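Local coordinates for cystathionine beta-lyase family protein, YNBB B.subtilis ortholog (Clostridium acetobutylicum, PDB 3HVY), which probably acts as a pyridoxal-phosphate-dependent lyase of the methionine gamma-lyase family, perhaps a cystathionine beta-lyase involved in aluminium resistance, at residues V94-V99 against T253-I257; T102-G106 against T129-I133; I214-C220 against A235-S241. The contacts are given in a common frame with arbitrary orientation. Residue numbers count along the deposited sequence, not the author numbering.

Contact 1. Residues V94-V99 against T253-I257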
ATOM      1  N   VAL D  94       8.258   8.167  16.281  1.00 31.44           N
ATOM      2  CA  VAL D  94       8.641   7.832  14.942  1.00 31.29           C
ATOM      3  C   VAL D  94       7.370   7.730  14.111  1.00 34.40           C
ATOM      4  O   VAL D  94       6.416   6.985  14.459  1.00 28.44           O
ATOM      5  CB  VAL D  94       9.363   6.462  14.911  1.00 31.46           C
ATOM      6  CG1 VAL D  94       9.933   6.197  13.494  1.00 30.07           C
ATOM      7  CG2 VAL D  94      10.412   6.356  16.022  1.00 26.42           C
ATOM      8  N   ARG D  95       7.323   8.480  13.010  1.00 31.77           N
ATOM      9  CA  ARG D  95       6.100   8.560  12.243  1.00 29.32           C
ATOM     10  C   ARG D  95       6.410   8.783  10.799  1.00 30.08           C
ATOM     11  O   ARG D  95       7.367   9.505  10.448  1.00 31.15           O
ATOM     12  CB  ARG D  95       5.239   9.734  12.697  1.00 28.49           C
ATOM     13  CG  ARG D  95       4.672   9.636  14.084  1.00 33.88           C
ATOM     14  CD  ARG D  95       3.595   8.572  14.185  1.00 28.89           C
ATOM     15  NE  ARG D  95       2.942   8.544  15.496  1.00 29.62           N
ATOM     16  CZ  ARG D  95       3.445   7.969  16.581  1.00 39.71           C
ATOM     17  NH1 ARG D  95       4.626   7.386  16.542  1.00 32.29           N
ATOM     18  NH2 ARG D  95       2.762   7.998  17.715  1.00 37.33           N
ATOM     19  N   PRO D  96       5.601   8.184   9.919  1.00 31.48           N
ATOM     20  CA  PRO D  96       5.721   8.429   8.463  1.00 31.73           C
ATOM     21  C   PRO D  96       5.153   9.824   8.113  1.00 32.28           C
ATOM     22  O   PRO D  96       5.389  10.380   7.035  1.00 33.09           O
ATOM     23  CB  PRO D  96       4.825   7.331   7.868  1.00 32.33           C
ATOM     24  CG  PRO D  96       3.748   7.170   8.921  1.00 34.22           C
ATOM     25  CD  PRO D  96       4.508   7.255  10.225  1.00 33.98           C
ATOM     26  N   HIS D  97       4.416  10.401   9.047  1.00 31.48           N
ATOM     27  CA  HIS D  97       3.783  11.694   8.826  1.00 31.33           C
ATOM     28  C   HIS D  97       4.750  12.858   8.687  1.00 34.24           C
ATOM     29  O   HIS D  97       4.351  13.943   8.205  1.00 35.27           O
ATOM     30  CB  HIS D  97       2.783  12.003   9.940  1.00 32.15           C
ATOM     31  CG  HIS D  97       1.802  10.893  10.197  1.00 33.17           C
ATOM     32  ND1 HIS D  97       0.448  11.018   9.959  1.00 36.37           N
ATOM     33  CD2 HIS D  97       1.989   9.628  10.668  1.00 36.90           C
ATOM     34  CE1 HIS D  97      -0.150   9.869  10.250  1.00 36.34           C
ATOM     35  NE2 HIS D  97       0.757   9.015  10.692  1.00 40.20           N
ATOM     36  N   PHE D  98       5.977  12.729   9.182  1.00 31.92           N
ATOM     37  CA  PHE D  98       6.927  13.820   8.994  1.00 30.43           C
ATOM     38  C   PHE D  98       7.297  13.847   7.500  1.00 29.96           C
ATOM     39  O   PHE D  98       7.626  12.816   6.913  1.00 31.84           O
ATOM     40  CB  PHE D  98       8.184  13.639   9.795  1.00 29.97           C
ATOM     41  CG  PHE D  98       8.030  13.771  11.296  1.00 27.51           C
ATOM     42  CD1 PHE D  98       7.882  15.000  11.899  1.00 28.94           C
ATOM     43  CD2 PHE D  98       8.105  12.636  12.100  1.00 30.76           C
ATOM     44  CE1 PHE D  98       7.817  15.107  13.243  1.00 32.06           C
ATOM     45  CE2 PHE D  98       8.036  12.750  13.480  1.00 31.25           C
ATOM     46  CZ  PHE D  98       7.891  13.946  14.033  1.00 24.79           C
ATOM     47  N   VAL D  99       7.256  15.029   6.902  1.00 33.02           N
ATOM     48  CA  VAL D  99       7.442  15.161   5.473  1.00 32.01           C
ATOM     49  C   VAL D  99       8.907  15.171   5.078  1.00 34.02           C
ATOM     50  O   VAL D  99       9.215  14.908   3.912  1.00 30.11           O
ATOM     51  CB  VAL D  99       6.693  16.412   4.894  1.00 33.76           C
ATOM     52  CG1 VAL D  99       5.201  16.292   5.141  1.00 32.24           C
ATOM     53  CG2 VAL D  99       7.226  17.785   5.399  1.00 26.75           C
ATOM     54  N   THR D 253       9.437   7.450   3.787  1.00 33.59           N
ATOM     55  CA  THR D 253       9.256   8.841   4.232  1.00 33.45           C
ATOM     56  C   THR D 253       9.252   8.860   5.743  1.00 32.53           C
ATOM     57  O   THR D 253       9.325   7.801   6.391  1.00 34.09           O
ATOM     58  CB  THR D 253       7.948   9.495   3.700  1.00 41.26           C
ATOM     59  OG1 THR D 253       8.013  10.954   3.851  1.00 44.07           O
ATOM     60  CG2 THR D 253       6.769   8.911   4.441  1.00 32.73           C
ATOM     61  N   GLY D 254       9.227  10.048   6.327  1.00 32.44           N
ATOM     62  CA  GLY D 254       9.076  10.134   7.793  1.00 32.53           C
ATOM     63  C   GLY D 254      10.275  10.663   8.559  1.00 33.65           C
ATOM     64  O   GLY D 254      11.272  11.103   7.983  1.00 31.88           O
ATOM     65  N   GLY D 255      10.136  10.653   9.881  1.00 35.59           N
ATOM     66  CA  GLY D 255      11.121  11.257  10.772  1.00 32.91           C
ATOM     67  C   GLY D 255      10.957  10.699  12.179  1.00 32.14           C
ATOM     68  O   GLY D 255       9.992   9.974  12.463  1.00 29.35           O
ATOM     69  N   TYR D 256      11.899  11.057  13.053  1.00 31.41           N
ATOM     70  CA  TYR D 256      11.862  10.635  14.420  1.00 30.11           C
ATOM     71  C   TYR D 256      12.265  11.791  15.344  1.00 31.50           C
ATOM     72  O   TYR D 256      12.984  12.710  14.940  1.00 27.54           O
ATOM     73  CB  TYR D 256      12.731   9.393  14.644  1.00 30.84           C
ATOM     74  CG  TYR D 256      14.231   9.657  14.628  1.00 29.57           C
ATOM     75  CD1 TYR D 256      14.951   9.596  13.441  1.00 28.22           C
ATOM     76  CD2 TYR D 256      14.913   9.983  15.813  1.00 33.69           C
ATOM     77  CE1 TYR D 256      16.315   9.879  13.428  1.00 26.57           C
ATOM     78  CE2 TYR D 256      16.280  10.272  15.797  1.00 33.10           C
ATOM     79  CZ  TYR D 256      16.974  10.200  14.603  1.00 30.80           C
ATOM     80  OH  TYR D 256      18.329  10.465  14.527  1.00 29.41           O
ATOM     81  N   ILE D 257      11.727  11.733  16.558  1.00 29.83           N
ATOM     82  CA  ILE D 257      12.122  12.562  17.670  1.00 29.04           C
ATOM     83  C   ILE D 257      12.324  11.628  18.851  1.00 29.65           C
ATOM     84  O   ILE D 257      11.541  10.724  19.049  1.00 31.93           O
ATOM     85  CB  ILE D 257      11.088  13.622  18.018  1.00 30.37           C
ATOM     86  CG1 ILE D 257      10.895  14.544  16.847  1.00 31.18           C
ATOM     87  CG2 ILE D 257      11.539  14.396  19.358  1.00 28.24           C
ATOM     88  CD1 ILE D 257       9.853  15.646  17.044  1.00 27.77           C
TER
HETATM   89  O   HOH W   1       7.079  13.477   2.618  1.00 38.96           O
HETATM   90  O   HOH W   2      10.255  12.367   3.577  1.00 44.67           O
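F98 turns its ring onto G255 and I257. Its CD2 sits 3.3 Å from G255 O, and its CZ meets I257 CD1 at 4.0 Å. G255 has no side chain; an ideal CB there would be tight, 3.1 Å from F98 CB.

The two strands run antiparallel. R95 and G255 form a hydrogen-bonded pair, R95 N to G255 O at 3.1 Å and G255 N to R95 O at 3.1 Å. V94 and Y256 form the next, non-hydrogen-bonded pair. Their side chains lie on one face of the sheet, with V94 CG2 4.1 Å from Y256 CB.

After R95 the chain leaves the sheet through a type I turn, R95 to F98. The turn folds over G254, whose CA lies 3.2 Å from both R95 O and F98 O. A CB at G254 would clash with R95 O, and the backbone angles there also call for glycine. Beyond the turn, two waters each bridge V99 O and T253 OG1. T253 OG1 also bonds to G68 O of the second subunit.

R95 NH1 bonds back to V94 O at 2.8 Å and forms a salt bridge with D80 of helix 74-87. Within this chain, strand 91-95 is an edge strand of the mixed seven-stranded sheet, of the kind found in the large domain of fold-type I pyridoxal-phosphate enzymes. It pairs with 255-259. Helix 74-87 packs on V94, and helices 101-111 and 261-271 pack on F98 and I257.

Contact 2. Residues T102-G106 against T129-I133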
ATOM      1  N   THR D 102      13.604  18.177   8.366  1.00 31.22           N
ATOM      2  CA  THR D 102      13.391  19.540   8.802  1.00 31.85           C
ATOM      3  C   THR D 102      12.129  19.664   9.625  1.00 34.00           C
ATOM      4  O   THR D 102      12.097  20.418  10.625  1.00 32.58           O
ATOM      5  CB  THR D 102      13.346  20.535   7.636  1.00 37.61           C
ATOM      6  OG1 THR D 102      14.585  20.495   6.942  1.00 37.67           O
ATOM      7  CG2 THR D 102      13.164  21.950   8.158  1.00 34.58           C
ATOM      8  N   HIS D 103      11.098  18.904   9.230  1.00 34.50           N
ATOM      9  CA  HIS D 103       9.824  18.888   9.905  1.00 29.47           C
ATOM     10  C   HIS D 103      10.027  18.327  11.296  1.00 31.21           C
ATOM     11  O   HIS D 103       9.536  18.903  12.259  1.00 33.71           O
ATOM     12  CB  HIS D 103       8.851  18.028   9.100  1.00 30.66           C
ATOM     13  CG  HIS D 103       7.439  18.019   9.601  1.00 29.92           C
ATOM     14  ND1 HIS D 103       6.425  17.358   8.926  1.00 34.48           N
ATOM     15  CD2 HIS D 103       6.856  18.595  10.680  1.00 31.75           C
ATOM     16  CE1 HIS D 103       5.297  17.493   9.594  1.00 31.55           C
ATOM     17  NE2 HIS D 103       5.529  18.252  10.659  1.00 31.64           N
ATOM     18  N   ALA D 104      10.748  17.219  11.418  1.00 32.95           N
ATOM     19  CA  ALA D 104      11.009  16.601  12.737  1.00 30.86           C
ATOM     20  C   ALA D 104      11.813  17.542  13.654  1.00 32.52           C
ATOM     21  O   ALA D 104      11.481  17.701  14.830  1.00 30.67           O
ATOM     22  CB  ALA D 104      11.735  15.291  12.587  1.00 28.72           C
ATOM     23  N   ILE D 105      12.821  18.195  13.087  1.00 32.43           N
ATOM     24  CA  ILE D 105      13.663  19.135  13.815  1.00 30.88           C
ATOM     25  C   ILE D 105      12.837  20.333  14.256  1.00 31.49           C
ATOM     26  O   ILE D 105      12.796  20.666  15.438  1.00 30.79           O
ATOM     27  CB  ILE D 105      14.912  19.566  12.987  1.00 31.40           C
ATOM     28  CG1 ILE D 105      15.888  18.371  12.825  1.00 33.06           C
ATOM     29  CG2 ILE D 105      15.636  20.777  13.660  1.00 27.82           C
ATOM     30  CD1 ILE D 105      16.807  18.527  11.687  1.00 36.88           C
ATOM     31  N   GLY D 106      12.123  20.930  13.317  1.00 31.77           N
ATOM     32  CA  GLY D 106      11.202  22.024  13.623  1.00 31.50           C
ATOM     33  C   GLY D 106      10.172  21.725  14.702  1.00 33.18           C
ATOM     34  O   GLY D 106       9.919  22.571  15.555  1.00 31.00           O
ATOM     35  N   THR D 129      17.665  25.214   5.538  1.00 44.67           N
ATOM     36  CA  THR D 129      16.271  24.877   5.707  1.00 46.09           C
ATOM     37  C   THR D 129      15.702  25.250   7.062  1.00 42.81           C
ATOM     38  O   THR D 129      14.486  25.308   7.199  1.00 45.93           O
ATOM     39  CB  THR D 129      16.062  23.376   5.454  1.00 50.69           C
ATOM     40  OG1 THR D 129      16.852  22.611   6.389  1.00 60.15           O
ATOM     41  CG2 THR D 129      16.493  23.047   4.033  1.00 48.35           C
ATOM     42  N   LEU D 130      16.544  25.544   8.051  1.00 40.10           N
ATOM     43  CA  LEU D 130      16.047  25.989   9.355  1.00 39.31           C
ATOM     44  C   LEU D 130      15.816  27.452   9.464  1.00 37.08           C
ATOM     45  O   LEU D 130      15.303  27.909  10.464  1.00 39.36           O
ATOM     46  CB  LEU D 130      17.043  25.675  10.468  1.00 41.35           C
ATOM     47  CG  LEU D 130      17.090  24.273  10.999  1.00 48.87           C
ATOM     48  CD1 LEU D 130      17.616  24.442  12.420  1.00 44.85           C
ATOM     49  CD2 LEU D 130      15.718  23.673  10.973  1.00 45.84           C
ATOM     50  N   HIS D 131      16.223  28.207   8.467  1.00 36.43           N
ATOM     51  CA  HIS D 131      16.200  29.651   8.583  1.00 37.39           C
ATOM     52  C   HIS D 131      14.813  30.203   8.725  1.00 34.89           C
ATOM     53  O   HIS D 131      14.593  31.152   9.484  1.00 36.13           O
ATOM     54  CB  HIS D 131      16.990  30.271   7.448  1.00 41.46           C
ATOM     55  CG  HIS D 131      18.461  29.955   7.515  1.00 41.12           C
ATOM     56  ND1 HIS D 131      19.418  30.743   6.923  1.00 46.44           N
ATOM     57  CD2 HIS D 131      19.134  28.958   8.147  1.00 54.22           C
ATOM     58  CE1 HIS D 131      20.615  30.223   7.148  1.00 51.42           C
ATOM     59  NE2 HIS D 131      20.474  29.154   7.911  1.00 48.13           N
ATOM     60  N   ASP D 132      13.862  29.594   8.038  1.00 34.76           N
ATOM     61  CA  ASP D 132      12.448  30.022   8.179  1.00 34.44           C
ATOM     62  C   ASP D 132      11.807  29.541   9.479  1.00 31.68           C
ATOM     63  O   ASP D 132      10.935  30.241  10.011  1.00 33.00           O
ATOM     64  CB  ASP D 132      11.616  29.584   6.975  1.00 36.57           C
ATOM     65  CG  ASP D 132      11.824  30.497   5.729  1.00 40.19           C
ATOM     66  OD1 ASP D 132      12.242  31.667   5.861  1.00 47.77           O
ATOM     67  OD2 ASP D 132      11.514  30.048   4.619  1.00 43.35           O
ATOM     68  N   ILE D 133      12.228  28.361   9.978  1.00 30.62           N
ATOM     69  CA  ILE D 133      11.787  27.868  11.324  1.00 31.64           C
ATOM     70  C   ILE D 133      12.131  28.911  12.406  1.00 30.86           C
ATOM     71  O   ILE D 133      11.284  29.337  13.165  1.00 33.29           O
ATOM     72  CB  ILE D 133      12.358  26.481  11.660  1.00 32.49           C
ATOM     73  CG1 ILE D 133      11.604  25.427  10.850  1.00 31.75           C
ATOM     74  CG2 ILE D 133      12.239  26.139  13.205  1.00 33.75           C
ATOM     75  CD1 ILE D 133      12.281  24.086  10.723  1.00 40.66           C
TER
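One polar link joins the two segments. T129 OG1 donates a hydrogen bond to T102 OG1 at 3.2 Å. T102 OG1 also bonds to phosphate oxygen OP1 of the modified lysine at position 244, the pyridoxal-phosphate Schiff base.

The remaining contacts are apolar. I133 points at the helix, and its CD1 lies 3.5 Å from T102 CG2 and 3.7 Å from G106 CA. An ideal CB on G106 would be 2.9 Å from I133 CD1, a clash, so the bare glycine lets the isoleucine approach the helix backbone. L130 reaches in beside it, with CD2 4.0 Å from I105 CG2 and 4.2 Å from T102 CG2.

The second subunit also packs here, with I276 of that chain on T102 and V273 of that chain on I133. Helix 101-111 begins at the cofactor phosphate. A phosphate held near the N-terminal end of a helix is a familiar feature of fold-type I pyridoxal-phosphate enzymes.

Contact 3. Residues I214-C220 against A235-S241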
ATOM      1  N   ILE D 214      17.424  22.831  27.873  1.00 29.60           N
ATOM      2  CA  ILE D 214      17.248  21.690  26.987  1.00 29.76           C
ATOM      3  C   ILE D 214      18.372  21.611  25.970  1.00 26.42           C
ATOM      4  O   ILE D 214      18.611  22.537  25.223  1.00 28.36           O
ATOM      5  CB  ILE D 214      15.857  21.769  26.233  1.00 29.59           C
ATOM      6  CG1 ILE D 214      14.731  21.941  27.281  1.00 31.53           C
ATOM      7  CG2 ILE D 214      15.683  20.554  25.316  1.00 28.24           C
ATOM      8  CD1 ILE D 214      13.316  22.267  26.728  1.00 31.14           C
ATOM      9  N   VAL D 215      19.080  20.503  25.927  1.00 28.91           N
ATOM     10  CA  VAL D 215      20.077  20.314  24.887  1.00 25.47           C
ATOM     11  C   VAL D 215      19.491  19.442  23.763  1.00 27.72           C
ATOM     12  O   VAL D 215      19.214  18.239  23.944  1.00 26.86           O
ATOM     13  CB  VAL D 215      21.364  19.738  25.449  1.00 27.58           C
ATOM     14  CG1 VAL D 215      22.292  19.333  24.292  1.00 24.82           C
ATOM     15  CG2 VAL D 215      21.998  20.732  26.420  1.00 26.77           C
ATOM     16  N   PHE D 216      19.260  20.096  22.631  1.00 28.61           N
ATOM     17  CA  PHE D 216      18.738  19.510  21.409  1.00 29.53           C
ATOM     18  C   PHE D 216      19.842  19.285  20.399  1.00 32.04           C
ATOM     19  O   PHE D 216      20.645  20.206  20.133  1.00 27.44           O
ATOM     20  CB  PHE D 216      17.661  20.410  20.773  1.00 31.70           C
ATOM     21  CG  PHE D 216      17.233  19.938  19.406  1.00 29.52           C
ATOM     22  CD1 PHE D 216      16.503  18.756  19.251  1.00 29.89           C
ATOM     23  CD2 PHE D 216      17.549  20.650  18.290  1.00 36.10           C
ATOM     24  CE1 PHE D 216      16.134  18.313  17.963  1.00 30.30           C
ATOM     25  CE2 PHE D 216      17.168  20.199  17.042  1.00 38.12           C
ATOM     26  CZ  PHE D 216      16.480  19.022  16.898  1.00 35.12           C
ATOM     27  N   VAL D 217      19.926  18.058  19.870  1.00 28.65           N
ATOM     28  CA  VAL D 217      20.877  17.763  18.740  1.00 29.97           C
ATOM     29  C   VAL D 217      20.149  17.280  17.461  1.00 30.09           C
ATOM     30  O   VAL D 217      19.422  16.299  17.485  1.00 28.87           O
ATOM     31  CB  VAL D 217      21.916  16.712  19.148  1.00 29.87           C
ATOM     32  CG1 VAL D 217      23.028  16.487  18.077  1.00 26.01           C
ATOM     33  CG2 VAL D 217      22.545  17.116  20.491  1.00 28.22           C
ATOM     34  N   ASP D 218      20.329  18.019  16.375  1.00 28.02           N
ATOM     35  CA  ASP D 218      19.923  17.609  15.031  1.00 29.43           C
ATOM     36  C   ASP D 218      20.850  16.461  14.679  1.00 28.61           C
ATOM     37  O   ASP D 218      22.054  16.678  14.490  1.00 29.03           O
ATOM     38  CB  ASP D 218      20.119  18.792  14.097  1.00 29.04           C
ATOM     39  CG  ASP D 218      19.925  18.441  12.630  1.00 34.65           C
ATOM     40  OD1 ASP D 218      19.742  17.237  12.328  1.00 33.23           O
ATOM     41  OD2 ASP D 218      20.006  19.386  11.775  1.00 32.13           O
ATOM     42  N   ASN D 219      20.317  15.233  14.658  1.00 30.57           N
ATOM     43  CA  ASN D 219      21.159  14.027  14.508  1.00 27.62           C
ATOM     44  C   ASN D 219      21.221  13.519  13.067  1.00 31.24           C
ATOM     45  O   ASN D 219      21.689  12.424  12.828  1.00 31.32           O
ATOM     46  CB  ASN D 219      20.601  12.909  15.386  1.00 30.24           C
ATOM     47  CG  ASN D 219      21.644  11.929  15.784  1.00 31.45           C
ATOM     48  OD1 ASN D 219      22.805  12.313  15.977  1.00 28.90           O
ATOM     49  ND2 ASN D 219      21.262  10.623  15.904  1.00 28.35           N
ATOM     50  N   CYS D 220      20.667  14.281  12.129  1.00 29.91           N
ATOM     51  CA  CYS D 220      20.674  13.858  10.743  1.00 33.51           C
ATOM     52  C   CYS D 220      22.055  13.428  10.216  1.00 31.45           C
ATOM     53  O   CYS D 220      23.015  14.141  10.378  1.00 33.44           O
ATOM     54  CB  CYS D 220      20.126  14.973   9.849  1.00 31.64           C
ATOM     55  SG  CYS D 220      18.313  15.162   9.915  1.00 39.16           S
ATOM     56  N   ALA D 235      22.319  14.523  25.566  1.00 28.00           N
ATOM     57  CA  ALA D 235      21.329  15.217  24.797  1.00 29.99           C
ATOM     58  C   ALA D 235      19.965  14.932  25.427  1.00 33.15           C
ATOM     59  O   ALA D 235      19.674  13.777  25.775  1.00 31.65           O
ATOM     60  CB  ALA D 235      21.354  14.750  23.289  1.00 28.25           C
ATOM     61  N   ASP D 236      19.126  15.965  25.545  1.00 29.29           N
ATOM     62  CA  ASP D 236      17.751  15.833  26.050  1.00 28.75           C
ATOM     63  C   ASP D 236      16.743  15.420  24.994  1.00 30.85           C
ATOM     64  O   ASP D 236      15.731  14.828  25.294  1.00 28.62           O
ATOM     65  CB  ASP D 236      17.292  17.150  26.646  1.00 29.04           C
ATOM     66  CG  ASP D 236      18.056  17.509  27.915  1.00 37.71           C
ATOM     67  OD1 ASP D 236      18.167  16.643  28.792  1.00 34.65           O
ATOM     68  OD2 ASP D 236      18.547  18.653  28.010  1.00 33.77           O
ATOM     69  N   ILE D 237      17.020  15.764  23.752  1.00 32.24           N
ATOM     70  CA  ILE D 237      16.150  15.490  22.671  1.00 31.43           C
ATOM     71  C   ILE D 237      16.942  15.573  21.374  1.00 32.14           C
ATOM     72  O   ILE D 237      17.851  16.403  21.209  1.00 29.87           O
ATOM     73  CB  ILE D 237      14.902  16.425  22.697  1.00 32.31           C
ATOM     74  CG1 ILE D 237      13.914  16.064  21.591  1.00 38.43           C
ATOM     75  CG2 ILE D 237      15.283  17.910  22.738  1.00 31.17           C
ATOM     76  CD1 ILE D 237      12.543  16.840  21.651  1.00 34.54           C
ATOM     77  N   ILE D 238      16.624  14.648  20.482  1.00 28.86           N
ATOM     78  CA  ILE D 238      17.255  14.578  19.154  1.00 28.30           C
ATOM     79  C   ILE D 238      16.158  14.392  18.100  1.00 28.45           C
ATOM     80  O   ILE D 238      15.037  14.031  18.437  1.00 29.57           O
ATOM     81  CB  ILE D 238      18.304  13.450  19.054  1.00 26.86           C
ATOM     82  CG1 ILE D 238      17.660  12.055  19.138  1.00 30.64           C
ATOM     83  CG2 ILE D 238      19.378  13.595  20.131  1.00 29.72           C
ATOM     84  CD1 ILE D 238      18.664  10.913  18.886  1.00 29.02           C
ATOM     85  N   ALA D 239      16.494  14.657  16.834  1.00 29.73           N
ATOM     86  CA  ALA D 239      15.568  14.518  15.717  1.00 29.60           C
ATOM     87  C   ALA D 239      16.337  14.157  14.483  1.00 28.02           C
ATOM     88  O   ALA D 239      17.546  14.507  14.344  1.00 25.54           O
ATOM     89  CB  ALA D 239      14.756  15.804  15.458  1.00 28.44           C
ATOM     90  N   GLY D 240      15.650  13.457  13.582  1.00 31.46           N
ATOM     91  CA  GLY D 240      16.240  13.018  12.314  1.00 31.98           C
ATOM     92  C   GLY D 240      15.235  12.566  11.282  1.00 35.53           C
ATOM     93  O   GLY D 240      14.044  12.570  11.553  1.00 35.75           O
ATOM     94  N   SER D 241      15.738  12.190  10.098  1.00 36.35           N
ATOM     95  CA  SER D 241      14.940  11.816   8.925  1.00 35.47           C
ATOM     96  C   SER D 241      15.040  10.332   8.682  1.00 34.78           C
ATOM     97  O   SER D 241      16.105   9.764   8.773  1.00 33.67           O
ATOM     98  CB  SER D 241      15.435  12.543   7.664  1.00 37.33           C
ATOM     99  OG  SER D 241      14.799  12.065   6.477  1.00 34.85           O
TER
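Two parallel strands, 214-218 and 237-241, lie side by side with their axes 4.8 Å apart at closest approach and 19° between their directions. F216 is a large bump on the face it shares with I237 and A239. Its ring leans across to the neighbouring strand, where CD1 meets I237 CG2 at 3.8 Å and CE1 meets A239 CB at 3.8 Å. The small A239 touches the ring edge near its plane. I214 CG2 closes on I237 CG2 at 3.7 Å.

On the other face V217 packs against A235 and I238. Its CG2 is 3.9 Å from A235 CB and its CB is 4.1 Å from I238 CG2.

Past the strand end, C220 SG rests 3.8 Å from G240 CA, where no side chain intervenes.

The backbone ladder includes V217 N to I237 O at 3.0 Å and N219 N to A239 O at 2.9 Å. A239 N to V217 O is weak at 3.4 Å. At the start, D236 OD2 accepts from V215 N at 2.8 Å and also forms a salt bridge with R207.

D218 OD1 accepts a hydrogen bond from C220 N at 3.1 Å, an Asx turn at the end of the strand. D218 OD2 bonds to N1 of the cofactor on position 244. An aspartate at the pyridine nitrogen is characteristic of fold-type I enzymes, where it is generally held to keep the nitrogen protonated and the cofactor an effective electron sink.

How the contacts relate
Contacts 1 and 3 are steps of the same seven-stranded sheet. Strand 255-259 joins them by pairing with 237-241, and Y256 N lies 3.0 Å from G240 O, a probable hydrogen bond. Y256 OH lies 3.2 Å from N219 ND2, a second probable bond. Contact 2 packs against this sheet through helix 101-111. I105 CD1 is 3.3 Å from D218 CG, and I257 CD1 is 3.4 Å from A104 O. The centres of contacts 2 and 3 are about 12 Å apart. Contacts 2 and 3 each supply one side chain to the cofactor on position 244, T102 to its phosphate and D218 to its ring nitrogen. Contacts 1 and 2 both also touch the second subunit.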